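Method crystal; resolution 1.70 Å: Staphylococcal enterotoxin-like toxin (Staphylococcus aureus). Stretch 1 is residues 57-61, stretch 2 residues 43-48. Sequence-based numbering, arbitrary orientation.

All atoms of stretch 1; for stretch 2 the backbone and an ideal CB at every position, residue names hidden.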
# COMPACT_ATOMS: atom_id res chain seq x y z
N LYS A 57 7.23 9.20 -11.86
CA LYS A 57 7.01 10.37 -11.02
C LYS A 57 6.24 9.97 -9.79
O LYS A 57 5.04 9.61 -9.89
CB LYS A 57 6.15 11.40 -11.78
CG LYS A 57 6.78 11.86 -13.11
CD LYS A 57 7.33 13.23 -12.97
CE LYS A 57 7.95 13.52 -14.33
NZ LYS A 57 9.31 13.94 -14.08
N ILE A 58 6.87 10.04 -8.65
CA ILE A 58 6.25 9.59 -7.41
C ILE A 58 5.77 10.78 -6.58
O ILE A 58 6.56 11.55 -5.95
CB ILE A 58 7.19 8.64 -6.52
CG1 ILE A 58 7.88 7.51 -7.35
CG2 ILE A 58 6.52 8.12 -5.15
CD1 ILE A 58 6.84 6.52 -8.06
N ALA A 59 4.43 10.96 -6.53
CA ALA A 59 3.93 12.04 -5.68
C ALA A 59 4.33 12.08 -4.22
O ALA A 59 4.22 11.10 -3.45
CB ALA A 59 2.34 12.17 -5.84
N LEU A 60 4.82 13.25 -3.78
CA LEU A 60 5.20 13.43 -2.38
C LEU A 60 4.01 13.99 -1.58
O LEU A 60 3.73 15.20 -1.61
CB LEU A 60 6.41 14.32 -2.24
CG LEU A 60 7.58 13.75 -3.08
CD1 LEU A 60 8.76 14.75 -3.26
CD2 LEU A 60 8.10 12.46 -2.38
N VAL A 61 3.32 13.09 -0.90
CA VAL A 61 2.09 13.44 -0.18
C VAL A 61 2.34 13.20 1.26
O VAL A 61 3.35 12.57 1.64
CB VAL A 61 0.87 12.62 -0.68
CG1 VAL A 61 0.56 12.95 -2.12
CG2 VAL A 61 1.14 11.08 -0.48
N UNK A 43 1.14 21.90 -7.87
CA UNK A 43 0.57 21.98 -6.56
C UNK A 43 1.20 20.93 -5.66
O UNK A 43 0.95 20.90 -4.46
CB UNK A 43 -0.95 21.81 -6.62
N UNK A 44 2.03 20.06 -6.24
CA UNK A 44 2.85 19.15 -5.40
C UNK A 44 4.15 18.80 -6.07
O UNK A 44 4.34 19.02 -7.26
CB UNK A 44 2.08 17.86 -5.08
N UNK A 45 4.99 18.19 -5.27
CA UNK A 45 6.32 17.80 -5.68
C UNK A 45 6.37 16.28 -5.90
O UNK A 45 5.49 15.53 -5.40
CB UNK A 45 7.35 18.24 -4.64
N UNK A 46 7.39 15.88 -6.66
CA UNK A 46 7.56 14.50 -7.13
C UNK A 46 8.98 14.06 -6.84
O UNK A 46 9.90 14.86 -6.85
CB UNK A 46 7.25 14.37 -8.62
N UNK A 47 9.10 12.79 -6.52
CA UNK A 47 10.41 12.10 -6.53
C UNK A 47 10.48 11.31 -7.83
O UNK A 47 9.62 10.44 -8.11
CB UNK A 47 10.59 11.19 -5.32
N UNK A 48 11.51 11.56 -8.65
CA UNK A 48 11.69 10.86 -9.91
C UNK A 48 12.56 9.61 -9.65
O UNK A 48 13.62 9.71 -9.03
CB UNK A 48 12.33 11.78 -10.96

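Stretch 2 runs antiparallel to stretch 1, with an angle of 149° between the strand directions, and the backbone fixes the register before any side chain is considered. The amide N of position 47 donates to I58 O (2.9 Å, N-H...O 169°), and I58 N donates to the O of position 47 (2.8 Å, 154°). Further along, L60 N donates to the O of position 45 (2.9 Å, 167°).

Position 43 has an ideal CB with nothing of stretch 1 within 5.5 Å. Stretch 1 sets no requirement here, and polar or small residues would do as well as any. The residue is T43, which makes no contact with stretch 1.

Position 44 points its CA-to-CB bond toward stretch 1, yet the ideal CB is still 4.7 Å from L60 O, its nearest neighbour there. A side chain must therefore extend to make contact, and the methyl of A59 offers an apolar target; leucine, isoleucine or methionine could reach it. I44 does so with chi1 p and chi2 t, placing its CD1 3.6 Å from A59 CB.

Position 45 directs its CB sideways, 4.0 Å from L60 CD1. A long chain with an aliphatic stem could pass the leucine and continue outward, so lysine, arginine, glutamine or methionine are all plausible. The residue is R45; L60 CD1 lies over one face of its guanidinium, while NH1 and NH2 are hydrogen-bonded elsewhere in the structure. A water adds to the backbone link, accepting from R45 N (3.0 Å) and donating to L60 O (2.6 Å).

Position 46 forms a non-hydrogen-bonded pair with A59, CA to CA 4.6 Å, and its CB lies on the same sheet face as those of K57 and A59. The ideal CB is 4.5 Å from K57 CB, and the small A59 leaves room beside it, which suits a large apolar or aromatic group. F46 uses that room: with chi1 m, its CE1 comes 3.9 Å from A59 CB and its CD1 4.1 Å from K57 CB. A59 N meets the ring at its edge, 3.6 Å from CD1. The close pairing also brings F46 CA within 3.3 Å of I58 O, a CA-H...O contact.

Position 47 is paired with I58 on the other face, and its ideal CB is 4.1 Å from L60 CD2. Apolar residues fit best, whether branched or linear. M47 places its CB 4.4 Å from I58 CB and 4.0 Å from L60 CD2; with chi1 and chi2 both t, the thioether end leads away from stretch 1.

Position 48 pairs with K57, CA to CA 4.8 Å, and returns to the face of K57 and A59. Its ideal CB is 4.9 Å from K57 NZ, so a short acceptor would answer the ammonium: aspartate, asparagine or perhaps a hydroxyl. In N48, chi1 m brings OD1 within 2.6 Å of K57 NZ, which donates a hydrogen bond to it; ND2 is satisfied elsewhere.

Stretch 2 (43-48) TIRFMN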
# COMPACT_ATOMS: atom_id res chain seq x y z
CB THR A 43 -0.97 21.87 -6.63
OG1 THR A 43 -1.33 20.80 -7.52
CG2 THR A 43 -1.54 23.22 -7.18
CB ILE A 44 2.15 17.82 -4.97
CG1 ILE A 44 1.76 16.99 -6.19
CG2 ILE A 44 0.99 18.12 -3.93
CD1 ILE A 44 1.31 15.60 -5.80
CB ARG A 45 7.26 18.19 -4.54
CG ARG A 45 7.37 19.76 -4.48
CD ARG A 45 8.03 20.15 -3.23
NE ARG A 45 9.42 19.68 -3.10
CZ ARG A 45 9.86 18.85 -2.14
NH1 ARG A 45 9.03 18.31 -1.22
NH2 ARG A 45 11.15 18.52 -2.11
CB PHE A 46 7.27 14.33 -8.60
CG PHE A 46 5.83 14.68 -8.98
CD1 PHE A 46 4.81 13.77 -8.76
CD2 PHE A 46 5.52 15.92 -9.51
CE1 PHE A 46 3.45 14.06 -9.07
CE2 PHE A 46 4.17 16.25 -9.82
CZ PHE A 46 3.16 15.31 -9.61
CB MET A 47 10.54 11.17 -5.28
CG MET A 47 11.94 10.40 -5.34
SD MET A 47 12.23 9.37 -3.98
CE MET A 47 12.56 10.45 -2.67
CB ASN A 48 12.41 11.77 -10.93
CG ASN A 48 11.52 12.92 -11.38
OD1 ASN A 48 10.61 12.73 -12.21
ND2 ASN A 48 11.68 14.05 -10.73
O HOH W 1 4.52 17.61 -2.36
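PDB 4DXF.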